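Succinyl-CoA:3-ketoacid coenzyme A transferase subunit B (Helicobacter pylori, PDB 3RRL) forms the B subunit of an enzyme that transfers coenzyme A from succinyl-CoA to a 3-oxo acid, releasing succinate and a 3-oxoacyl-CoA. Local coordinates at residues B[19-24]-B[38-43]; B[93-98]-B[134-139]; B[3-8]-B[168-173]. All blocks are in the same frame, centred on the assembly; numbering follows the deposited sequence.

In the fold
The three contacts illustrate how one mixed sheet is assembled from segments separated by 14 to 160 residues. Contacts 1 and 2, with centres about 9 Å apart, meet where strands 18-21 and 95-98 run side by side: Asn20 N lies 2.8 Å from Leu95 O, a probable hydrogen bond. Contact 3 continues the sheet beyond strand 134-138, Val137 O lying 2.9 Å from Ile168 N, and adds the N-terminal helix; its centre is about 13 Å from that of contact 2. Glu43, the predicted active-site residue, belongs to contact 1, and the side chain of Leu98 in contact 2 is about 8 Å from its side chain. Contact 3 lies away from this site.

Contact 1 (B[19-24]-B[38-43]); sequences VNLGIG and IVFQSE
Val19 and Phe40 form the parallel bridge between strands 18-21 and 39-42, a pair of neighbours in the central sheet of the coenzyme A transferase fold. Val19 makes two backbone bonds: its N donates to Val39 O (2.9 Å), and its O accepts from Gln41 N (2.8 Å). The strands then diverge. Where the ladder would next join Leu21 N to Gln41 O, a water steps in, accepting from the first and donating to the second.

Different side chains occupy the two faces. On one, Val19 and Phe40 lie side by side and point the same way, with Val19 CB 3.8 Å from Phe40 CD1. Leu21 reaches the ring obliquely from farther along its strand, CD1 to Phe40 CE1 at 3.8 Å. Ile38 CG2 lies over one face of the Phe40 ring, toward its rim, and meets Val19 CG2 at 4.1 Å.

The other face carries amides. Asn20 CG is anti to the backbone N (chi1 -178°), which carries the amide out beside the carbonyl carbon, and the turn about chi2 points ND2 at Gln41. Asn20 ND2 donates to Gln41 OE1 over 3.0 Å; the bond is bent (142° at the hydrogen), yet the acceptor stays in the plane of the Asn20 amide, while the two amide planes are turned 55° apart. Gln41 NE2 makes a weak bond to Ser84 of helix 81-89.

Asn20 ND2 has a further acceptor in a second water 3.2 Å away, which also accepts from Glu43 N at 3.0 Å. The chemistry thus changes from apolar to polar across the sheet. Through this shared acceptor Asn20 is tied to the backbone of Glu43, the predicted active-site residue, consistent with a second-shell position.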
ATOM      1  N   VAL B  19       4.668  10.718 -17.891  1.00 30.72           N
ATOM      2  CA  VAL B  19       3.440  11.106 -18.568  1.00 30.80           C
ATOM      3  C   VAL B  19       2.440   9.968 -18.632  1.00 29.69           C
ATOM      4  O   VAL B  19       2.809   8.811 -18.843  1.00 27.13           O
ATOM      5  CB  VAL B  19       3.737  11.579 -20.013  1.00 30.32           C
ATOM      6  CG1 VAL B  19       2.446  11.924 -20.742  1.00 30.11           C
ATOM      7  CG2 VAL B  19       4.676  12.770 -19.989  1.00 33.08           C
ATOM      8  N   ASN B  20       1.169  10.307 -18.457  1.00 26.32           N
ATOM      9  CA  ASN B  20       0.101   9.348 -18.673  1.00 28.52           C
ATOM     10  C   ASN B  20      -0.839   9.798 -19.784  1.00 33.63           C
ATOM     11  O   ASN B  20      -1.412  10.889 -19.724  1.00 33.50           O
ATOM     12  CB  ASN B  20      -0.693   9.111 -17.398  1.00 30.50           C
ATOM     13  CG  ASN B  20      -1.783   8.080 -17.594  1.00 33.12           C
ATOM     14  OD1 ASN B  20      -2.777   8.329 -18.290  1.00 31.34           O
ATOM     15  ND2 ASN B  20      -1.597   6.902 -16.996  1.00 28.11           N
ATOM     16  N   LEU B  21      -0.988   8.955 -20.799  1.00 34.67           N
ATOM     17  CA  LEU B  21      -1.829   9.268 -21.944  1.00 35.16           C
ATOM     18  C   LEU B  21      -3.133   8.502 -21.838  1.00 35.47           C
ATOM     19  O   LEU B  21      -3.134   7.282 -21.804  1.00 35.04           O
ATOM     20  CB  LEU B  21      -1.119   8.887 -23.241  1.00 35.88           C
ATOM     21  CG  LEU B  21       0.168   9.644 -23.567  1.00 33.87           C
ATOM     22  CD1 LEU B  21       0.779   9.134 -24.864  1.00 33.03           C
ATOM     23  CD2 LEU B  21      -0.114  11.135 -23.652  1.00 27.28           C
ATOM     24  N   GLY B  22      -4.248   9.216 -21.772  1.00 37.72           N
ATOM     25  CA  GLY B  22      -5.538   8.559 -21.713  1.00 40.84           C
ATOM     26  C   GLY B  22      -5.854   7.915 -23.046  1.00 45.35           C
ATOM     27  O   GLY B  22      -5.214   8.211 -24.055  1.00 44.56           O
ATOM     28  N   ILE B  23      -6.845   7.034 -23.058  1.00 51.63           N
ATOM     29  CA  ILE B  23      -7.239   6.360 -24.293  1.00 54.94           C
ATOM     30  C   ILE B  23      -7.861   7.343 -25.275  1.00 54.85           C
ATOM     31  O   ILE B  23      -8.293   8.435 -24.893  1.00 55.95           O
ATOM     32  CB  ILE B  23      -8.220   5.200 -24.035  1.00 56.76           C
ATOM     33  CG1 ILE B  23      -9.449   5.699 -23.276  1.00 58.89           C
ATOM     34  CG2 ILE B  23      -7.533   4.075 -23.272  1.00 54.99           C
ATOM     35  CD1 ILE B  23     -10.443   4.605 -22.963  1.00 62.32           C
ATOM     36  N   GLY B  24      -7.905   6.953 -26.545  1.00 53.19           N
ATOM     37  CA  GLY B  24      -8.423   7.834 -27.574  1.00 47.53           C
ATOM     38  C   GLY B  24      -7.344   8.771 -28.062  1.00 46.14           C
ATOM     39  O   GLY B  24      -6.187   8.379 -28.183  1.00 46.86           O
ATOM     40  N   ILE B  38      11.278  10.197 -22.253  1.00 49.80           N
ATOM     41  CA  ILE B  38      10.041  10.441 -21.552  1.00 47.75           C
ATOM     42  C   ILE B  38       9.508   9.090 -21.126  1.00 43.30           C
ATOM     43  O   ILE B  38       9.514   8.142 -21.913  1.00 46.86           O
ATOM     44  CB  ILE B  38       9.021  11.151 -22.456  1.00 50.53           C
ATOM     45  CG1 ILE B  38       9.193  12.661 -22.331  1.00 53.68           C
ATOM     46  CG2 ILE B  38       7.596  10.757 -22.092  1.00 50.12           C
ATOM     47  CD1 ILE B  38       8.087  13.450 -22.964  1.00 54.60           C
ATOM     48  N   VAL B  39       9.053   8.994 -19.886  1.00 35.49           N
ATOM     49  CA  VAL B  39       8.537   7.735 -19.379  1.00 30.99           C
ATOM     50  C   VAL B  39       7.020   7.766 -19.394  1.00 29.02           C
ATOM     51  O   VAL B  39       6.403   8.609 -18.747  1.00 29.85           O
ATOM     52  CB  VAL B  39       9.042   7.466 -17.956  1.00 33.58           C
ATOM     53  CG1 VAL B  39       8.523   6.131 -17.458  1.00 36.16           C
ATOM     54  CG2 VAL B  39      10.566   7.501 -17.932  1.00 31.31           C
ATOM     55  N   PHE B  40       6.417   6.861 -20.153  1.00 27.53           N
ATOM     56  CA  PHE B  40       4.970   6.759 -20.170  1.00 27.28           C
ATOM     57  C   PHE B  40       4.481   5.742 -19.153  1.00 29.87           C
ATOM     58  O   PHE B  40       5.016   4.639 -19.053  1.00 34.67           O
ATOM     59  CB  PHE B  40       4.468   6.429 -21.576  1.00 33.41           C
ATOM     60  CG  PHE B  40       4.743   7.514 -22.579  1.00 34.34           C
ATOM     61  CD1 PHE B  40       4.038   8.706 -22.535  1.00 33.57           C
ATOM     62  CD2 PHE B  40       5.716   7.343 -23.560  1.00 35.35           C
ATOM     63  CE1 PHE B  40       4.291   9.717 -23.450  1.00 34.59           C
ATOM     64  CE2 PHE B  40       5.978   8.344 -24.482  1.00 33.35           C
ATOM     65  CZ  PHE B  40       5.261   9.536 -24.428  1.00 36.43           C
ATOM     66  N   GLN B  41       3.471   6.133 -18.383  1.00 29.52           N
ATOM     67  CA  GLN B  41       2.925   5.288 -17.335  1.00 29.46           C
ATOM     68  C   GLN B  41       1.618   4.669 -17.806  1.00 30.16           C
ATOM     69  O   GLN B  41       0.810   5.335 -18.444  1.00 29.45           O
ATOM     70  CB  GLN B  41       2.683   6.117 -16.073  1.00 29.73           C
ATOM     71  CG  GLN B  41       2.510   5.301 -14.798  1.00 30.98           C
ATOM     72  CD  GLN B  41       1.064   5.117 -14.400  1.00 32.06           C
ATOM     73  OE1 GLN B  41       0.155   5.313 -15.209  1.00 33.04           O
ATOM     74  NE2 GLN B  41       0.839   4.733 -13.142  1.00 29.09           N
ATOM     75  N   SER B  42       1.420   3.391 -17.504  1.00 28.68           N
ATOM     76  CA  SER B  42       0.167   2.721 -17.825  1.00 28.59           C
ATOM     77  C   SER B  42      -0.497   2.398 -16.500  1.00 28.11           C
ATOM     78  O   SER B  42       0.140   1.834 -15.605  1.00 31.42           O
ATOM     79  CB  SER B  42       0.430   1.449 -18.631  1.00 30.87           C
ATOM     80  OG  SER B  42      -0.748   0.977 -19.265  1.00 30.81           O
ATOM     81  N   GLU B  43      -1.763   2.776 -16.361  1.00 25.87           N
ATOM     82  CA  GLU B  43      -2.432   2.735 -15.058  1.00 30.55           C
ATOM     83  C   GLU B  43      -2.657   1.310 -14.553  1.00 27.71           C
ATOM     84  O   GLU B  43      -3.001   1.093 -13.388  1.00 23.26           O
ATOM     85  CB  GLU B  43      -3.760   3.488 -15.122  1.00 37.31           C
ATOM     86  CG  GLU B  43      -4.782   2.839 -16.022  1.00 50.16           C
ATOM     87  CD  GLU B  43      -5.704   3.849 -16.679  1.00 60.74           C
ATOM     88  OE1 GLU B  43      -5.429   5.061 -16.561  1.00 66.48           O
ATOM     89  OE2 GLU B  43      -6.697   3.431 -17.313  1.00 61.97           O
TER
HETATM   90  O   HOH W   1      -3.161   4.489 -18.353  1.00 29.67           O
HETATM   91  O   HOH W   2       0.590   6.565 -20.855  1.00 35.34           O

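Contact 2 (B[93-98]-B[134-139]); sequences IDLAIL and KVIVIM
Leu95 pairs with Lys134 and Leu98 with Val137 at the ends of a regular parallel ladder of four bridges, an example of two strands joined by a beta-alpha-beta type crossover whose connection carries strands of a second, smaller sheet before helix 125-131. In its interior the backbone bonds alternate from strand to strand: Ala96 N donates to Lys134 O (3.0 Å), Ala96 O accepts from Ile136 N, and Ile136 O accepts from Leu98 N (2.9 Å). Leu98 O then closes the series by taking Ile138 N at 2.8 Å.

The dense part lies around Ile136. Leu95 CG is anti to the backbone N (chi1 -176°), which carries CD1 across toward the neighbouring strand, over Lys134 O and up to Ile136 CD1. That methyl pair is modelled at 3.3 Å, tighter than normal van der Waals contact, so its exact separation is doubtful. Farther along the same face, Ile97 CG2 meets Ile138 CG2 at a relaxed 4.0 Å. On the opposite face Leu98 reaches back along the ladder, its CD1 touching Val135 CG1 at 3.9 Å, beside the small side chain of Ala96.

The start of the ladder is looser and more open to solvent. Lys134 N reaches Asp94 O at 3.0 Å, but the bond is bent to 135° and the donor stands above the carbonyl plane. The extended chain of Lys134 leads away from strand 95-98 to a salt bridge with Glu12 and a hydrogen bond with Gln166, while the Asp94 carboxylate engages Lys133 and Tyr18 N.

Helix 125-131, part of the crossover, covers the face of Ala96 and Leu98 through Leu128, Ala125 and Val129. Helix 2-10 meets Ile138 with Ile5 and Ala9, and strands 18-21 and 166-168 flank the pair within the sheet.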
ATOM      1  N   ILE B  93       2.976  11.997 -11.194  1.00 29.56           N
ATOM      2  CA  ILE B  93       2.928  12.079 -12.655  1.00 28.68           C
ATOM      3  C   ILE B  93       2.937  13.547 -13.098  1.00 27.55           C
ATOM      4  O   ILE B  93       2.095  14.331 -12.670  1.00 32.20           O
ATOM      5  CB  ILE B  93       1.657  11.399 -13.209  1.00 29.09           C
ATOM      6  CG1 ILE B  93       1.588   9.940 -12.762  1.00 27.58           C
ATOM      7  CG2 ILE B  93       1.599  11.506 -14.740  1.00 29.66           C
ATOM      8  CD1 ILE B  93       2.700   9.090 -13.299  1.00 26.46           C
ATOM      9  N   ASP B  94       3.882  13.917 -13.956  1.00 25.73           N
ATOM     10  CA  ASP B  94       4.031  15.316 -14.354  1.00 30.76           C
ATOM     11  C   ASP B  94       2.900  15.762 -15.268  1.00 32.24           C
ATOM     12  O   ASP B  94       2.459  16.903 -15.215  1.00 31.27           O
ATOM     13  CB  ASP B  94       5.368  15.536 -15.064  1.00 35.00           C
ATOM     14  CG  ASP B  94       6.557  15.237 -14.175  1.00 38.45           C
ATOM     15  OD1 ASP B  94       6.640  15.820 -13.069  1.00 41.33           O
ATOM     16  OD2 ASP B  94       7.402  14.409 -14.580  1.00 37.04           O
ATOM     17  N   LEU B  95       2.449  14.859 -16.130  1.00 33.97           N
ATOM     18  CA  LEU B  95       1.491  15.234 -17.149  1.00 32.54           C
ATOM     19  C   LEU B  95       0.476  14.138 -17.457  1.00 31.80           C
ATOM     20  O   LEU B  95       0.840  13.001 -17.747  1.00 31.06           O
ATOM     21  CB  LEU B  95       2.258  15.607 -18.409  1.00 34.21           C
ATOM     22  CG  LEU B  95       1.460  16.134 -19.580  1.00 40.72           C
ATOM     23  CD1 LEU B  95       0.666  17.336 -19.131  1.00 46.38           C
ATOM     24  CD2 LEU B  95       2.433  16.498 -20.678  1.00 42.90           C
ATOM     25  N   ALA B  96      -0.800  14.496 -17.425  1.00 30.38           N
ATOM     26  CA  ALA B  96      -1.846  13.601 -17.884  1.00 27.38           C
ATOM     27  C   ALA B  96      -2.577  14.291 -19.019  1.00 32.23           C
ATOM     28  O   ALA B  96      -3.044  15.423 -18.870  1.00 33.55           O
ATOM     29  CB  ALA B  96      -2.804  13.264 -16.763  1.00 21.99           C
ATOM     30  N   ILE B  97      -2.646  13.615 -20.160  1.00 34.60           N
ATOM     31  CA  ILE B  97      -3.353  14.132 -21.315  1.00 32.65           C
ATOM     32  C   ILE B  97      -4.610  13.311 -21.514  1.00 32.03           C
ATOM     33  O   ILE B  97      -4.567  12.078 -21.484  1.00 30.82           O
ATOM     34  CB  ILE B  97      -2.487  14.089 -22.574  1.00 29.36           C
ATOM     35  CG1 ILE B  97      -1.156  14.809 -22.321  1.00 24.74           C
ATOM     36  CG2 ILE B  97      -3.227  14.729 -23.738  1.00 24.99           C
ATOM     37  CD1 ILE B  97      -0.260  14.879 -23.530  1.00 23.47           C
ATOM     38  N   LEU B  98      -5.733  14.001 -21.693  1.00 30.37           N
ATOM     39  CA  LEU B  98      -7.034  13.347 -21.733  1.00 30.14           C
ATOM     40  C   LEU B  98      -7.891  13.897 -22.857  1.00 31.13           C
ATOM     41  O   LEU B  98      -7.720  15.046 -23.282  1.00 31.45           O
ATOM     42  CB  LEU B  98      -7.780  13.542 -20.407  1.00 31.94           C
ATOM     43  CG  LEU B  98      -7.240  12.944 -19.107  1.00 34.83           C
ATOM     44  CD1 LEU B  98      -6.481  13.988 -18.309  1.00 32.26           C
ATOM     45  CD2 LEU B  98      -8.385  12.403 -18.275  1.00 37.52           C
ATOM     46  N   LYS B 134       0.189  18.467 -14.081  1.00 28.24           N
ATOM     47  CA  LYS B 134      -0.509  19.245 -15.090  1.00 30.19           C
ATOM     48  C   LYS B 134      -1.507  18.374 -15.842  1.00 33.39           C
ATOM     49  O   LYS B 134      -1.192  17.257 -16.252  1.00 35.24           O
ATOM     50  CB  LYS B 134       0.467  19.892 -16.070  1.00 29.80           C
ATOM     51  CG  LYS B 134      -0.222  20.829 -17.031  1.00 30.37           C
ATOM     52  CD  LYS B 134       0.746  21.465 -18.007  1.00 31.77           C
ATOM     53  CE  LYS B 134       0.010  22.428 -18.934  1.00 30.67           C
ATOM     54  NZ  LYS B 134       0.869  22.898 -20.055  1.00 29.65           N
ATOM     55  N   VAL B 135      -2.718  18.894 -16.004  1.00 31.96           N
ATOM     56  CA  VAL B 135      -3.769  18.193 -16.713  1.00 29.08           C
ATOM     57  C   VAL B 135      -4.079  18.924 -18.005  1.00 31.18           C
ATOM     58  O   VAL B 135      -4.510  20.071 -17.982  1.00 34.51           O
ATOM     59  CB  VAL B 135      -5.044  18.100 -15.867  1.00 26.79           C
ATOM     60  CG1 VAL B 135      -6.186  17.546 -16.695  1.00 26.83           C
ATOM     61  CG2 VAL B 135      -4.802  17.240 -14.624  1.00 24.97           C
ATOM     62  N   ILE B 136      -3.835  18.258 -19.130  1.00 29.91           N
ATOM     63  CA  ILE B 136      -4.156  18.801 -20.442  1.00 31.15           C
ATOM     64  C   ILE B 136      -5.292  18.011 -21.096  1.00 31.48           C
ATOM     65  O   ILE B 136      -5.221  16.790 -21.200  1.00 30.15           O
ATOM     66  CB  ILE B 136      -2.942  18.740 -21.383  1.00 31.64           C
ATOM     67  CG1 ILE B 136      -1.739  19.442 -20.755  1.00 34.36           C
ATOM     68  CG2 ILE B 136      -3.278  19.353 -22.740  1.00 31.87           C
ATOM     69  CD1 ILE B 136      -0.467  19.300 -21.577  1.00 34.89           C
ATOM     70  N   VAL B 137      -6.336  18.709 -21.534  1.00 28.46           N
ATOM     71  CA  VAL B 137      -7.398  18.081 -22.306  1.00 28.98           C
ATOM     72  C   VAL B 137      -7.230  18.448 -23.778  1.00 31.44           C
ATOM     73  O   VAL B 137      -7.027  19.617 -24.115  1.00 33.98           O
ATOM     74  CB  VAL B 137      -8.796  18.527 -21.838  1.00 30.77           C
ATOM     75  CG1 VAL B 137      -9.867  18.021 -22.806  1.00 34.82           C
ATOM     76  CG2 VAL B 137      -9.075  18.035 -20.435  1.00 28.49           C
ATOM     77  N   ILE B 138      -7.297  17.447 -24.648  1.00 29.10           N
ATOM     78  CA  ILE B 138      -7.236  17.684 -26.083  1.00 32.95           C
ATOM     79  C   ILE B 138      -8.486  17.111 -26.738  1.00 35.37           C
ATOM     80  O   ILE B 138      -8.856  15.955 -26.510  1.00 38.47           O
ATOM     81  CB  ILE B 138      -5.956  17.107 -26.724  1.00 34.36           C
ATOM     82  CG1 ILE B 138      -6.004  15.573 -26.767  1.00 35.00           C
ATOM     83  CG2 ILE B 138      -4.726  17.623 -25.993  1.00 31.46           C
ATOM     84  CD1 ILE B 138      -4.843  14.948 -27.540  1.00 33.41           C
HETATM   85  N   MSE B 139      -9.144  17.943 -27.531  1.00 34.02           N
HETATM   86  CA  MSE B 139     -10.516  17.687 -27.913  1.00 37.04           C
HETATM   87  C   MSE B 139     -10.862  18.404 -29.204  1.00 38.30           C
HETATM   88  O   MSE B 139     -10.376  19.509 -29.447  1.00 34.34           O
HETATM   89  CB  MSE B 139     -11.384  18.242 -26.797  1.00 38.99           C
HETATM   90  CG  MSE B 139     -12.847  17.994 -26.918  1.00 44.22           C
HETATM   91 SE   MSE B 139     -13.635  18.773 -25.331  0.63 35.90          SE
HETATM   92  CE  MSE B 139     -13.396  20.656 -25.752  1.00 32.35           C
TER

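Contact 3 (B[3-8]-B[168-173]); sequences EAIIKR and ITDLAV
Ile5 meets Asp170, and Arg8 meets Ile168 and Val173, where the N-terminal helix rests against the turn of the beta hairpin formed by strands 166-168 and 172-177. The hairpin is closed by Thr169 N donating to Ala172 O, and its bend is an ST turn and ST motif built on Thr169.

Van der Waals contacts carry the joint; no hydrogen bond crosses between the segments. Ile5 lies alongside Asp170, pointing the same way, and its CG1 rests on the turn backbone, 3.5 Å from Asp170 N and 3.7 Å from Thr169 C. Ile168 CG2 touches the helix at two points one turn apart, 3.9 Å from both Ile5 O and Arg8 CG. Across the hairpin Val173 CG2 meets Arg8 NE at 3.9 Å.

Charged interactions fix the far end of Arg8. With CG anti to the backbone N (chi1 176°) and a bend at chi2, its chain crosses Ile168 and Val173 at about a right angle. The guanidinium lies obliquely against these two side chains, while NH2 and NE form salt bridges to Glu12 and Glu185, so it combines packing with charge pairing.

Hydrogen bonds hold the turn from within and from outside. His141 supplies two, ND1 to Thr169 OG1 and its backbone N to Asp170 OD1. Thr169 OG1 also accepts from Leu171 N at 3.1 Å and, almost straight at 175°, from Ala172 N at 3.2 Å.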
ATOM      1  N   GLU B   3      -4.912  16.195 -36.452  1.00 53.98           N
ATOM      2  CA  GLU B   3      -3.491  16.437 -36.662  1.00 51.89           C
ATOM      3  C   GLU B   3      -3.008  17.686 -35.916  1.00 44.74           C
ATOM      4  O   GLU B   3      -2.049  17.625 -35.147  1.00 40.37           O
ATOM      5  CB  GLU B   3      -3.170  16.542 -38.151  1.00 52.07           C
ATOM      6  CG  GLU B   3      -1.690  16.739 -38.430  1.00 56.60           C
ATOM      7  CD  GLU B   3      -1.349  16.676 -39.910  1.00 64.55           C
ATOM      8  OE1 GLU B   3      -2.270  16.492 -40.741  1.00 64.91           O
ATOM      9  OE2 GLU B   3      -0.151  16.809 -40.240  1.00 68.28           O
ATOM     10  N   ALA B   4      -3.673  18.815 -36.136  1.00 41.94           N
ATOM     11  CA  ALA B   4      -3.261  20.061 -35.488  1.00 40.11           C
ATOM     12  C   ALA B   4      -3.348  19.957 -33.962  1.00 34.97           C
ATOM     13  O   ALA B   4      -2.564  20.572 -33.242  1.00 36.29           O
ATOM     14  CB  ALA B   4      -4.087  21.241 -36.006  1.00 38.56           C
ATOM     15  N   ILE B   5      -4.302  19.169 -33.480  1.00 30.77           N
ATOM     16  CA  ILE B   5      -4.471  18.965 -32.048  1.00 36.86           C
ATOM     17  C   ILE B   5      -3.308  18.159 -31.484  1.00 38.14           C
ATOM     18  O   ILE B   5      -2.685  18.538 -30.494  1.00 38.89           O
ATOM     19  CB  ILE B   5      -5.770  18.192 -31.755  1.00 39.31           C
ATOM     20  CG1 ILE B   5      -6.988  18.976 -32.254  1.00 42.94           C
ATOM     21  CG2 ILE B   5      -5.885  17.897 -30.282  1.00 36.05           C
ATOM     22  CD1 ILE B   5      -8.314  18.230 -32.101  1.00 41.66           C
ATOM     23  N   ILE B   6      -3.030  17.035 -32.130  1.00 38.88           N
ATOM     24  CA  ILE B   6      -2.028  16.094 -31.665  1.00 37.99           C
ATOM     25  C   ILE B   6      -0.639  16.711 -31.669  1.00 35.69           C
ATOM     26  O   ILE B   6       0.057  16.713 -30.649  1.00 35.38           O
ATOM     27  CB  ILE B   6      -2.058  14.813 -32.515  1.00 40.98           C
ATOM     28  CG1 ILE B   6      -3.303  13.999 -32.165  1.00 45.52           C
ATOM     29  CG2 ILE B   6      -0.793  13.984 -32.300  1.00 39.97           C
ATOM     30  CD1 ILE B   6      -3.699  13.005 -33.235  1.00 50.80           C
ATOM     31  N   LYS B   7      -0.245  17.249 -32.814  1.00 36.45           N
ATOM     32  CA  LYS B   7       1.046  17.910 -32.945  1.00 42.98           C
ATOM     33  C   LYS B   7       1.247  19.074 -31.965  1.00 42.20           C
ATOM     34  O   LYS B   7       2.365  19.307 -31.504  1.00 44.62           O
ATOM     35  CB  LYS B   7       1.281  18.349 -34.395  1.00 44.99           C
ATOM     36  CG  LYS B   7       1.493  17.147 -35.315  1.00 49.58           C
ATOM     37  CD  LYS B   7       1.968  17.524 -36.704  1.00 52.58           C
ATOM     38  CE  LYS B   7       2.219  16.268 -37.531  1.00 57.25           C
ATOM     39  NZ  LYS B   7       2.625  16.568 -38.934  1.00 61.72           N
ATOM     40  N   ARG B   8       0.178  19.794 -31.637  1.00 37.20           N
ATOM     41  CA  ARG B   8       0.293  20.892 -30.675  1.00 36.16           C
ATOM     42  C   ARG B   8       0.417  20.323 -29.265  1.00 34.76           C
ATOM     43  O   ARG B   8       1.191  20.819 -28.449  1.00 36.51           O
ATOM     44  CB  ARG B   8      -0.898  21.852 -30.780  1.00 33.99           C
ATOM     45  CG  ARG B   8      -0.895  22.972 -29.743  1.00 34.11           C
ATOM     46  CD  ARG B   8       0.406  23.779 -29.772  1.00 37.40           C
ATOM     47  NE  ARG B   8       0.462  24.764 -28.691  1.00 36.94           N
ATOM     48  CZ  ARG B   8       0.819  24.479 -27.439  1.00 36.39           C
ATOM     49  NH1 ARG B   8       0.835  25.429 -26.520  1.00 35.99           N
ATOM     50  NH2 ARG B   8       1.164  23.244 -27.102  1.00 32.38           N
ATOM     51  N   ILE B 168      -6.475  22.132 -25.466  1.00 28.65           N
ATOM     52  CA  ILE B 168      -6.024  22.252 -26.841  1.00 25.41           C
ATOM     53  C   ILE B 168      -7.093  21.687 -27.771  1.00 28.46           C
ATOM     54  O   ILE B 168      -7.436  20.509 -27.678  1.00 29.67           O
ATOM     55  CB  ILE B 168      -4.717  21.459 -27.043  1.00 25.60           C
ATOM     56  CG1 ILE B 168      -3.633  21.948 -26.074  1.00 25.35           C
ATOM     57  CG2 ILE B 168      -4.245  21.547 -28.481  1.00 26.46           C
ATOM     58  CD1 ILE B 168      -2.318  21.186 -26.193  1.00 28.33           C
ATOM     59  N   THR B 169      -7.632  22.524 -28.652  1.00 29.52           N
ATOM     60  CA  THR B 169      -8.553  22.051 -29.684  1.00 32.45           C
ATOM     61  C   THR B 169      -7.999  22.326 -31.091  1.00 32.84           C
ATOM     62  O   THR B 169      -6.891  22.854 -31.240  1.00 33.09           O
ATOM     63  CB  THR B 169      -9.962  22.681 -29.537  1.00 31.42           C
ATOM     64  OG1 THR B 169      -9.961  24.018 -30.056  1.00 32.48           O
ATOM     65  CG2 THR B 169     -10.387  22.701 -28.080  1.00 30.34           C
ATOM     66  N   ASP B 170      -8.763  21.965 -32.116  1.00 31.71           N
ATOM     67  CA  ASP B 170      -8.361  22.221 -33.504  1.00 36.10           C
ATOM     68  C   ASP B 170      -8.398  23.717 -33.842  1.00 37.49           C
ATOM     69  O   ASP B 170      -7.867  24.156 -34.868  1.00 37.77           O
ATOM     70  CB  ASP B 170      -9.256  21.440 -34.474  1.00 36.48           C
ATOM     71  CG  ASP B 170     -10.729  21.545 -34.117  1.00 44.18           C
ATOM     72  OD1 ASP B 170     -11.078  21.240 -32.957  1.00 46.33           O
ATOM     73  OD2 ASP B 170     -11.537  21.952 -34.981  1.00 46.35           O
ATOM     74  N   LEU B 171      -9.031  24.492 -32.968  1.00 36.70           N
ATOM     75  CA  LEU B 171      -9.156  25.939 -33.147  1.00 40.49           C
ATOM     76  C   LEU B 171      -8.122  26.695 -32.326  1.00 39.60           C
ATOM     77  O   LEU B 171      -7.382  27.523 -32.859  1.00 37.21           O
ATOM     78  CB  LEU B 171     -10.565  26.440 -32.817  1.00 38.93           C
ATOM     79  CG  LEU B 171     -11.706  25.850 -33.642  1.00 40.80           C
ATOM     80  CD1 LEU B 171     -13.020  26.562 -33.326  1.00 42.87           C
ATOM     81  CD2 LEU B 171     -11.388  25.937 -35.125  1.00 39.88           C
ATOM     82  N   ALA B 172      -8.100  26.433 -31.029  1.00 36.89           N
ATOM     83  CA  ALA B 172      -7.292  27.212 -30.114  1.00 33.41           C
ATOM     84  C   ALA B 172      -6.722  26.500 -28.898  1.00 34.76           C
ATOM     85  O   ALA B 172      -7.077  25.378 -28.582  1.00 33.60           O
ATOM     86  CB  ALA B 172      -8.089  28.394 -29.660  1.00 32.85           C
ATOM     87  N   VAL B 173      -5.810  27.194 -28.236  1.00 31.11           N
ATOM     88  CA  VAL B 173      -5.238  26.752 -26.990  1.00 29.61           C
ATOM     89  C   VAL B 173      -5.710  27.700 -25.889  1.00 31.74           C
ATOM     90  O   VAL B 173      -5.604  28.904 -26.011  1.00 29.17           O
ATOM     91  CB  VAL B 173      -3.718  26.736 -27.033  1.00 26.70           C
ATOM     92  CG1 VAL B 173      -3.168  26.240 -25.733  1.00 23.34           C
ATOM     93  CG2 VAL B 173      -3.241  25.899 -28.168  1.00 27.65           C
TER